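Local coordinates for uncharacterized protein, DUF633, LMOf2365_1472 (Listeria monocytogenes str. 4b F2365, PDB 3GNL), which is functionally uncharacterized but probably methylates N1 of adenine 22 in tRNA, with S-adenosylmethionine as the likely methyl donor, at residues H32-K41 / Q64-I74; G101-E109 / Q131-N139. One frame throughout, in Å; residues are numbered along the deposited sequence. Where two conformers were deposited one is given.

Contact 1 of 2, residues H32-K41 / Q64-I74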
loop_
_atom_site.group_PDB
_atom_site.type_symbol
_atom_site.label_atom_id
_atom_site.label_comp_id
_atom_site.label_asym_id
_atom_site.label_seq_id
_atom_site.Cartn_x
_atom_site.Cartn_y
_atom_site.Cartn_z
ATOM N N HIS A 32 9.792 11.145 -7.166
ATOM C CA HIS A 32 11.110 11.635 -7.607
ATOM C C HIS A 32 12.186 10.566 -7.864
ATOM O O HIS A 32 13.365 10.908 -8.001
ATOM C CB HIS A 32 11.664 12.686 -6.667
ATOM C CG HIS A 32 10.851 13.953 -6.605
ATOM N ND1 HIS A 32 9.598 14.006 -6.038
ATOM C CD2 HIS A 32 11.137 15.210 -7.011
ATOM C CE1 HIS A 32 9.129 15.245 -6.123
ATOM N NE2 HIS A 32 10.052 15.997 -6.693
ATOM N N ALA A 33 11.780 9.298 -8.009
ATOM C CA ALA A 33 12.723 8.190 -8.124
ATOM C C ALA A 33 13.631 8.120 -6.889
ATOM O O ALA A 33 14.702 7.501 -7.002
ATOM C CB ALA A 33 13.553 8.330 -9.412
ATOM N N TYR A 34 13.247 8.724 -5.763
ATOM C CA TYR A 34 14.098 8.672 -4.566
ATOM C C TYR A 34 14.326 7.221 -4.154
ATOM O O TYR A 34 15.490 6.814 -3.865
ATOM C CB TYR A 34 13.470 9.389 -3.363
ATOM C CG TYR A 34 13.344 10.880 -3.447
ATOM C CD1 TYR A 34 14.344 11.653 -4.016
ATOM C CD2 TYR A 34 12.221 11.512 -2.929
ATOM C CE1 TYR A 34 14.228 13.054 -4.067
ATOM C CE2 TYR A 34 12.084 12.912 -2.997
ATOM C CZ TYR A 34 13.104 13.650 -3.581
ATOM O OH TYR A 34 12.983 15.013 -3.645
ATOM N N LEU A 35 13.242 6.451 -4.091
ATOM C CA LEU A 35 13.355 5.054 -3.664
ATOM C C LEU A 35 14.206 4.194 -4.612
ATOM O O LEU A 35 15.116 3.501 -4.139
ATOM C CB LEU A 35 11.961 4.487 -3.335
ATOM C CG LEU A 35 11.896 3.006 -2.966
ATOM C CD1 LEU A 35 10.698 2.731 -2.032
ATOM C CD2 LEU A 35 11.881 2.078 -4.134
ATOM N N PRO A 36 13.987 4.262 -5.933
ATOM C CA PRO A 36 14.854 3.540 -6.878
ATOM C C PRO A 36 16.290 3.939 -6.733
ATOM O O PRO A 36 17.176 3.068 -6.755
ATOM C CB PRO A 36 14.316 3.969 -8.229
ATOM C CG PRO A 36 12.848 4.247 -7.978
ATOM C CD PRO A 36 12.801 4.836 -6.591
ATOM N N CYS A 37 16.574 5.223 -6.551
ATOM C CA CYS A 37 17.981 5.640 -6.416
ATOM C C CYS A 37 18.567 5.057 -5.146
ATOM O O CYS A 37 19.688 4.557 -5.177
ATOM C CB CYS A 37 18.131 7.155 -6.440
ATOM S SG CYS A 37 17.820 7.926 -8.118
ATOM N N PHE A 38 17.818 5.128 -4.054
ATOM C CA PHE A 38 18.298 4.624 -2.749
ATOM C C PHE A 38 18.576 3.116 -2.847
ATOM O O PHE A 38 19.611 2.658 -2.340
ATOM C CB PHE A 38 17.236 4.895 -1.712
ATOM C CG PHE A 38 17.464 4.222 -0.383
ATOM C CD1 PHE A 38 18.222 4.859 0.586
ATOM C CD2 PHE A 38 16.839 3.024 -0.087
ATOM C CE1 PHE A 38 18.407 4.273 1.867
ATOM C CE2 PHE A 38 16.997 2.441 1.191
ATOM C CZ PHE A 38 17.779 3.077 2.154
ATOM N N ALA A 39 17.713 2.374 -3.527
ATOM C CA ALA A 39 17.810 0.929 -3.554
ATOM C C ALA A 39 18.906 0.472 -4.512
ATOM O O ALA A 39 19.587 -0.549 -4.276
ATOM C CB ALA A 39 16.514 0.310 -3.876
ATOM N N VAL A 40 19.103 1.203 -5.601
ATOM C CA VAL A 40 20.202 0.847 -6.510
ATOM C C VAL A 40 21.537 1.168 -5.826
ATOM O O VAL A 40 22.475 0.347 -5.847
ATOM C CB VAL A 40 20.039 1.568 -7.862
ATOM C CG1 VAL A 40 21.344 1.478 -8.720
ATOM C CG2 VAL A 40 18.880 0.954 -8.614
ATOM N N LYS A 41 21.611 2.323 -5.186
ATOM C CA LYS A 41 22.846 2.816 -4.586
ATOM C C LYS A 41 23.320 1.881 -3.499
ATOM O O LYS A 41 24.516 1.553 -3.415
ATOM C CB LYS A 41 22.648 4.203 -4.001
ATOM C CG LYS A 41 22.971 5.314 -4.971
ATOM C CD LYS A 41 24.454 5.684 -4.923
ATOM C CE LYS A 41 24.659 7.213 -4.921
ATOM N NZ LYS A 41 23.977 7.928 -6.058
ATOM N N GLN A 64 16.399 13.508 -11.004
ATOM C CA GLN A 64 16.989 12.878 -9.826
ATOM C C GLN A 64 17.905 11.724 -10.242
ATOM O O GLN A 64 19.007 11.561 -9.660
ATOM C CB GLN A 64 15.880 12.394 -8.878
ATOM C CG GLN A 64 16.367 11.530 -7.719
ATOM C CD GLN A 64 17.252 12.273 -6.737
ATOM O OE1 GLN A 64 16.990 13.409 -6.363
ATOM N NE2 GLN A 64 18.310 11.608 -6.298
ATOM N N VAL A 65 17.490 10.937 -11.229
ATOM C CA VAL A 65 18.245 9.767 -11.697
ATOM C C VAL A 65 19.577 10.278 -12.295
ATOM O O VAL A 65 20.638 9.715 -11.995
ATOM C CB VAL A 65 17.447 8.888 -12.711
ATOM C CG1 VAL A 65 18.319 7.842 -13.397
ATOM C CG2 VAL A 65 16.268 8.196 -11.955
ATOM N N ARG A 66 19.512 11.348 -13.095
ATOM C CA ARG A 66 20.728 11.926 -13.674
ATOM C C ARG A 66 21.660 12.472 -12.598
ATOM O O ARG A 66 22.871 12.180 -12.600
ATOM C CB ARG A 66 20.313 13.014 -14.651
ATOM C CG ARG A 66 20.054 12.439 -16.019
ATOM N N SER A 67 21.103 13.208 -11.653
ATOM C CA SER A 67 21.831 13.767 -10.523
ATOM C C SER A 67 22.517 12.698 -9.657
ATOM O O SER A 67 23.504 12.982 -8.989
ATOM C CB SER A 67 20.882 14.583 -9.649
ATOM O OG SER A 67 21.542 15.047 -8.476
ATOM N N SER A 68 21.961 11.491 -9.648
ATOM C CA SER A 68 22.497 10.384 -8.859
ATOM C C SER A 68 23.541 9.601 -9.637
ATOM O O SER A 68 24.193 8.721 -9.077
ATOM C CB SER A 68 21.357 9.456 -8.421
ATOM O OG SER A 68 20.575 10.124 -7.451
ATOM N N GLY A 69 23.685 9.883 -10.929
ATOM C CA GLY A 69 24.588 9.117 -11.781
ATOM C C GLY A 69 24.116 7.698 -12.010
ATOM O O GLY A 69 24.913 6.777 -12.237
ATOM N N LEU A 70 22.794 7.519 -11.983
ATOM C CA LEU A 70 22.214 6.198 -12.082
ATOM C C LEU A 70 21.466 5.924 -13.377
ATOM O O LEU A 70 20.682 4.969 -13.467
ATOM C CB LEU A 70 21.321 5.950 -10.853
ATOM C CG LEU A 70 22.118 5.866 -9.543
ATOM C CD1 LEU A 70 21.207 5.705 -8.328
ATOM C CD2 LEU A 70 23.191 4.751 -9.669
ATOM N N THR A 71 21.718 6.729 -14.411
ATOM C CA THR A 71 21.000 6.508 -15.659
ATOM C C THR A 71 21.206 5.118 -16.275
ATOM O O THR A 71 20.325 4.656 -17.016
ATOM C CB THR A 71 21.314 7.592 -16.703
ATOM O OG1 THR A 71 22.713 7.521 -17.018
ATOM C CG2 THR A 71 20.963 8.980 -16.165
ATOM N N GLU A 72 22.334 4.446 -15.980
ATOM C CA GLU A 72 22.593 3.109 -16.529
ATOM C C GLU A 72 21.806 2.006 -15.818
ATOM O O GLU A 72 21.594 0.930 -16.384
ATOM C CB GLU A 72 24.099 2.778 -16.558
ATOM C CG GLU A 72 24.882 3.516 -17.664
ATOM C CD GLU A 72 26.316 3.019 -17.818
ATOM O OE1 GLU A 72 27.254 3.808 -17.591
ATOM O OE2 GLU A 72 26.508 1.834 -18.160
ATOM N N GLN A 73 21.357 2.285 -14.587
ATOM C CA GLN A 73 20.632 1.269 -13.794
ATOM C C GLN A 73 19.136 1.536 -13.609
ATOM O O GLN A 73 18.422 0.655 -13.138
ATOM C CB GLN A 73 21.305 1.076 -12.433
ATOM C CG GLN A 73 22.560 0.159 -12.526
ATOM C CD GLN A 73 23.228 -0.070 -11.184
ATOM O OE1 GLN A 73 23.925 0.811 -10.677
ATOM N NE2 GLN A 73 23.048 -1.278 -10.609
ATOM N N ILE A 74 18.684 2.735 -13.982
ATOM C CA ILE A 74 17.296 3.152 -13.764
ATOM C C ILE A 74 16.718 3.809 -14.992
ATOM O O ILE A 74 17.265 4.813 -15.505
ATOM C CB ILE A 74 17.147 4.093 -12.576
ATOM C CG1 ILE A 74 17.792 3.468 -11.310
ATOM C CG2 ILE A 74 15.676 4.453 -12.382
ATOM C CD1 ILE A 74 17.821 4.399 -10.173
HETATM O O HOH W 1 22.822 -1.839 -7.512
#
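Gln73 NE2 serves two acceptors: Ser46 O on the neighbouring strand 45-52, and a water that in turn donates to Val40 O, 2.8 Å from it. The amide thus ties the last turn of helix 34-41 to the chain entering strand 74-78. Both belong to the Rossmann-like fold of a class I methyltransferase, in which helices 34-41 and 55-67 make successive beta-alpha-beta crossovers. Val40 is shaped for a seam between two kinds of neighbour. With CG1 anti to its backbone N (chi1 167°), it lays that methyl against the Gln73 amide and Leu70 CD2, while CG2 runs alongside Ile74, 3.8 Å from Ile74 CG1. Ile74 CD1 reaches on to the Pro36 carbonyl and ring, and Ala48 of strand 45-52 touches Pro36 and Ile74 from the sheet side.

Cys37 fills the centre, small enough to let the backbones come close. Its SG lies 4.0 Å from Val65 CA and touches Gln64 CG, while its CB packs 3.9 Å from Leu70 CD1. The same Leu70 methyl supports the aliphatic part of Lys41. The long, flexible lysine bends back over this leucine, and its NZ makes a weak hydrogen bond of 3.1 Å to Ser68 O. Just beyond that carbonyl, Gly69, with positive phi, completes a Schellman motif; Glu5 is hydrogen-bonded to Ser68 OG and forms a weak, long ion pair with Lys41.

At the opposite end of the contact, Ala33, the N-cap residue of helix 34-41, brings its methyl to Val65 CG2. Gln64 bends at chi2 (66°), which carries its amide across Tyr34: OE1 meets the ring edge 3.6 Å from Tyr34 CE1, with the two planes 66° apart.

Contact 2 of 2, residues G101-E109 / Q131-N139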
loop_
_atom_site.group_PDB
_atom_site.type_symbol
_atom_site.label_atom_id
_atom_site.label_comp_id
_atom_site.label_asym_id
_atom_site.label_seq_id
_atom_site.Cartn_x
_atom_site.Cartn_y
_atom_site.Cartn_z
ATOM N N GLY A 101 -5.940 3.112 -2.098
ATOM C CA GLY A 101 -6.128 1.651 -2.274
ATOM C C GLY A 101 -6.924 1.268 -3.491
ATOM O O GLY A 101 -6.594 0.271 -4.116
ATOM N N THR A 102 -8.003 2.004 -3.809
ATOM C CA THR A 102 -8.829 1.703 -4.978
ATOM C C THR A 102 -8.010 1.885 -6.268
ATOM O O THR A 102 -8.069 1.038 -7.160
ATOM C CB THR A 102 -10.132 2.550 -4.995
ATOM O OG1 THR A 102 -10.777 2.401 -3.729
ATOM C CG2 THR A 102 -11.077 2.066 -6.055
ATOM N N LEU A 103 -7.232 2.969 -6.333
ATOM C CA LEU A 103 -6.399 3.288 -7.507
ATOM C C LEU A 103 -5.342 2.210 -7.707
ATOM O O LEU A 103 -5.094 1.787 -8.843
ATOM C CB LEU A 103 -5.694 4.648 -7.396
ATOM C CG LEU A 103 -4.827 5.057 -8.620
ATOM C CD1 LEU A 103 -5.500 4.809 -10.020
ATOM C CD2 LEU A 103 -4.353 6.498 -8.520
ATOM N N ILE A 104 -4.712 1.804 -6.605
ATOM C CA ILE A 104 -3.716 0.736 -6.648
ATOM C C ILE A 104 -4.333 -0.560 -7.111
ATOM O O ILE A 104 -3.763 -1.261 -7.938
ATOM C CB ILE A 104 -2.982 0.508 -5.271
ATOM C CG1 ILE A 104 -2.180 1.751 -4.876
ATOM C CG2 ILE A 104 -2.045 -0.712 -5.361
ATOM C CD1 ILE A 104 -1.463 1.689 -3.527
ATOM N N ARG A 105 -5.515 -0.869 -6.591
ATOM C CA ARG A 105 -6.214 -2.075 -6.985
ATOM C C ARG A 105 -6.454 -2.033 -8.494
ATOM O O ARG A 105 -6.215 -3.045 -9.184
ATOM C CB ARG A 105 -7.559 -2.219 -6.236
ATOM C CG ARG A 105 -8.208 -3.598 -6.521
ATOM C CD ARG A 105 -9.360 -3.883 -5.542
ATOM N NE ARG A 105 -9.899 -5.220 -5.767
ATOM C CZ ARG A 105 -10.772 -5.845 -4.969
ATOM N NH1 ARG A 105 -11.268 -5.247 -3.886
ATOM N NH2 ARG A 105 -11.168 -7.080 -5.279
ATOM N N THR A 106 -6.947 -0.889 -8.984
ATOM C CA THR A 106 -7.254 -0.682 -10.429
ATOM C C THR A 106 -5.985 -0.902 -11.260
ATOM O O THR A 106 -6.019 -1.618 -12.272
ATOM C CB THR A 106 -7.882 0.696 -10.674
ATOM O OG1 THR A 106 -9.124 0.744 -9.955
ATOM C CG2 THR A 106 -8.167 0.956 -12.171
ATOM N N ILE A 107 -4.868 -0.358 -10.776
ATOM C CA ILE A 107 -3.577 -0.514 -11.445
ATOM C C ILE A 107 -3.211 -1.993 -11.552
ATOM O O ILE A 107 -2.745 -2.450 -12.615
ATOM C CB ILE A 107 -2.475 0.303 -10.728
ATOM C CG1 ILE A 107 -2.673 1.783 -11.056
ATOM C CG2 ILE A 107 -1.056 -0.187 -11.153
ATOM C CD1 ILE A 107 -1.812 2.686 -10.237
ATOM N N LEU A 108 -3.377 -2.735 -10.466
ATOM C CA LEU A 108 -3.097 -4.177 -10.437
ATOM C C LEU A 108 -4.013 -5.013 -11.335
ATOM O O LEU A 108 -3.543 -5.968 -11.981
ATOM C CB LEU A 108 -3.145 -4.734 -9.005
ATOM C CG LEU A 108 -2.044 -4.203 -8.081
ATOM C CD1 LEU A 108 -2.330 -4.616 -6.643
ATOM C CD2 LEU A 108 -0.624 -4.713 -8.501
ATOM N N GLU A 109 -5.296 -4.660 -11.369
ATOM C CA GLU A 109 -6.271 -5.364 -12.211
ATOM C C GLU A 109 -6.097 -5.037 -13.694
ATOM O O GLU A 109 -5.954 -5.957 -14.505
ATOM C CB GLU A 109 -7.700 -5.110 -11.717
ATOM C CG GLU A 109 -7.927 -5.672 -10.313
ATOM C CD GLU A 109 -9.276 -5.301 -9.698
ATOM O OE1 GLU A 109 -9.885 -4.297 -10.141
ATOM O OE2 GLU A 109 -9.682 -6.003 -8.736
ATOM N N GLN A 131 -9.018 -2.766 0.481
ATOM C CA GLN A 131 -9.279 -3.063 -0.930
ATOM C C GLN A 131 -8.165 -3.950 -1.478
ATOM O O GLN A 131 -8.419 -4.844 -2.286
ATOM C CB GLN A 131 -9.311 -1.808 -1.777
ATOM C CG GLN A 131 -10.504 -0.914 -1.570
ATOM C CD GLN A 131 -11.608 -1.274 -2.513
ATOM O OE1 GLN A 131 -11.548 -2.306 -3.189
ATOM N NE2 GLN A 131 -12.647 -0.434 -2.560
ATOM N N LEU A 132 -6.946 -3.698 -1.045
ATOM C CA LEU A 132 -5.816 -4.484 -1.529
ATOM C C LEU A 132 -5.734 -5.844 -0.840
ATOM O O LEU A 132 -5.249 -6.836 -1.414
ATOM C CB LEU A 132 -4.532 -3.674 -1.346
ATOM C CG LEU A 132 -4.491 -2.420 -2.209
ATOM C CD1 LEU A 132 -3.268 -1.631 -1.864
ATOM C CD2 LEU A 132 -4.535 -2.748 -3.722
ATOM N N ARG A 133 -6.222 -5.953 0.396
ATOM C CA ARG A 133 -6.270 -7.250 1.053
ATOM C C ARG A 133 -7.343 -8.110 0.422
ATOM O O ARG A 133 -7.134 -9.321 0.293
ATOM C CB ARG A 133 -6.396 -7.105 2.601
ATOM C CG ARG A 133 -5.300 -6.196 3.135
ATOM C CD ARG A 133 -5.104 -6.408 4.605
ATOM N NE ARG A 133 -4.223 -5.416 5.188
ATOM C CZ ARG A 133 -4.609 -4.240 5.677
ATOM N NH1 ARG A 133 -5.909 -3.902 5.721
ATOM N NH2 ARG A 133 -3.696 -3.396 6.159
ATOM N N GLU A 134 -8.443 -7.494 -0.046
ATOM C CA GLU A 134 -9.458 -8.223 -0.805
ATOM C C GLU A 134 -8.876 -8.683 -2.112
ATOM O O GLU A 134 -9.087 -9.848 -2.474
ATOM C CB GLU A 134 -10.721 -7.392 -1.046
ATOM C CG GLU A 134 -11.839 -8.254 -1.564
ATOM C CD GLU A 134 -13.165 -7.590 -1.427
ATOM O OE1 GLU A 134 -13.300 -6.411 -1.844
ATOM O OE2 GLU A 134 -14.065 -8.264 -0.872
ATOM N N TRP A 135 -8.155 -7.796 -2.801
ATOM C CA TRP A 135 -7.501 -8.170 -4.046
ATOM C C TRP A 135 -6.589 -9.360 -3.798
ATOM O O TRP A 135 -6.530 -10.283 -4.621
ATOM C CB TRP A 135 -6.719 -6.965 -4.574
ATOM C CG TRP A 135 -5.978 -7.285 -5.884
ATOM C CD1 TRP A 135 -6.450 -7.141 -7.141
ATOM C CD2 TRP A 135 -4.655 -7.799 -5.983
ATOM N NE1 TRP A 135 -5.491 -7.557 -8.046
ATOM C CE2 TRP A 135 -4.393 -7.999 -7.361
ATOM C CE3 TRP A 135 -3.687 -8.165 -5.043
ATOM C CZ2 TRP A 135 -3.153 -8.513 -7.828
ATOM C CZ3 TRP A 135 -2.458 -8.669 -5.501
ATOM C CH2 TRP A 135 -2.217 -8.829 -6.892
ATOM N N SER A 136 -5.845 -9.352 -2.703
ATOM C CA SER A 136 -4.919 -10.442 -2.396
ATOM C C SER A 136 -5.658 -11.778 -2.303
ATOM O O SER A 136 -5.205 -12.788 -2.850
ATOM C CB SER A 136 -4.152 -10.076 -1.113
ATOM O OG SER A 136 -4.076 -11.116 -0.166
ATOM N N GLU A 137 -6.813 -11.782 -1.653
ATOM C CA GLU A 137 -7.627 -12.972 -1.571
ATOM C C GLU A 137 -8.170 -13.374 -2.948
ATOM O O GLU A 137 -8.068 -14.570 -3.279
ATOM C CB GLU A 137 -8.806 -12.669 -0.635
ATOM C CG GLU A 137 -9.811 -13.790 -0.523
ATOM C CD GLU A 137 -10.769 -13.535 0.611
ATOM O OE1 GLU A 137 -11.827 -12.895 0.327
ATOM O OE2 GLU A 137 -10.528 -14.004 1.747
ATOM N N GLN A 138 -8.734 -12.447 -3.726
ATOM C CA GLN A 138 -9.312 -12.761 -5.062
ATOM C C GLN A 138 -8.276 -13.270 -6.039
ATOM O O GLN A 138 -8.597 -14.064 -6.920
ATOM C CB GLN A 138 -10.028 -11.585 -5.705
ATOM C CG GLN A 138 -11.343 -11.221 -5.066
ATOM C CD GLN A 138 -11.876 -9.921 -5.612
ATOM O OE1 GLN A 138 -11.237 -9.287 -6.481
ATOM N NE2 GLN A 138 -13.037 -9.486 -5.114
ATOM N N ASN A 139 -7.035 -12.821 -5.880
ATOM C CA ASN A 139 -6.009 -13.223 -6.847
ATOM C C ASN A 139 -4.949 -14.179 -6.296
ATOM O O ASN A 139 -3.949 -14.449 -6.960
ATOM C CB ASN A 139 -5.395 -11.965 -7.441
ATOM C CG ASN A 139 -6.390 -11.199 -8.268
ATOM O OD1 ASN A 139 -6.545 -11.477 -9.452
ATOM N ND2 ASN A 139 -7.101 -10.221 -7.655
HETATM O O HOH W 2 -4.888 -8.179 -10.975
HETATM O O HOH W 3 -9.489 -8.692 -8.045
#
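Two reciprocal knobs-into-holes join helices 101-110 and 129-139, and one of the knobs, Arg105, is also the hub of a salt-bridge network. The axes of the two short segments, 101-109 and 131-139, run 28° from parallel with a closest approach of 9.2 Å. Arg105 lies among Gln131, Glu134, Trp135 and Gln138, a hole that the long arginine spans. Its chain is fully extended from CG to NE, which delivers the guanidinium to the far helix. There NH1 is shared by two acceptors: Glu134 OE1 at 3.1 Å, in the guanidinium plane and met on the anti side of the carboxylate by an almost straight bond (169°), and Gln131 OE1 at 3.0 Å. NE turns back to its own helix and bonds Glu109 OE2 at 3.1 Å, approaching from above that carboxylate's plane. Two carboxylates held this way would be expected to keep the arginine charged. Trp135 N lies over the centre of one guanidinium face.

Below this polar layer the contact turns apolar. Leu132 is the second knob: its CD2 enters between Gly101, Ile104, Arg105 and Leu108, 3.6 Å from Ile104 CG2. Gly101, lacking a side chain, lets the helices start close together. Leu108 CD1 stands 3.9 Å from the centroid of the six-membered ring of Trp135, almost on the ring normal, in a CH-pi contact. Over the indole's opposite face, toward its rim, lies Asn139 ND2, which is held by a bond to Trp135 O. A water accepts from Trp135 NE1 and donates to Leu108 O, so the buried ring's polar edge is satisfied.

Leu108 and Leu132 both rest on Leu123 of strand 120-125, an arrangement typical of neighbouring crossover helices covering the sheet of a Rossmann-like methyltransferase.

Contact 1 and contact 2 do not touch: their centres lie 28 Å apart and their nearest atoms about 12 Å. They pair helices from the two halves of one sheet, whose order 3-2-1-4-5-7-6 is the class I methyltransferase signature. Because the chain moves outward from strand 23-28 in one direction and then from strand 93-99 in the other, right-handed crossovers place the two helix pairs on opposite faces. In relatives, S-adenosylmethionine binds at the carboxyl ends of these central strands. The turn through Ser30 and His32, where contact 1 begins, and the start of helix 101-110 in contact 2, therefore probably both approach the cofactor pocket.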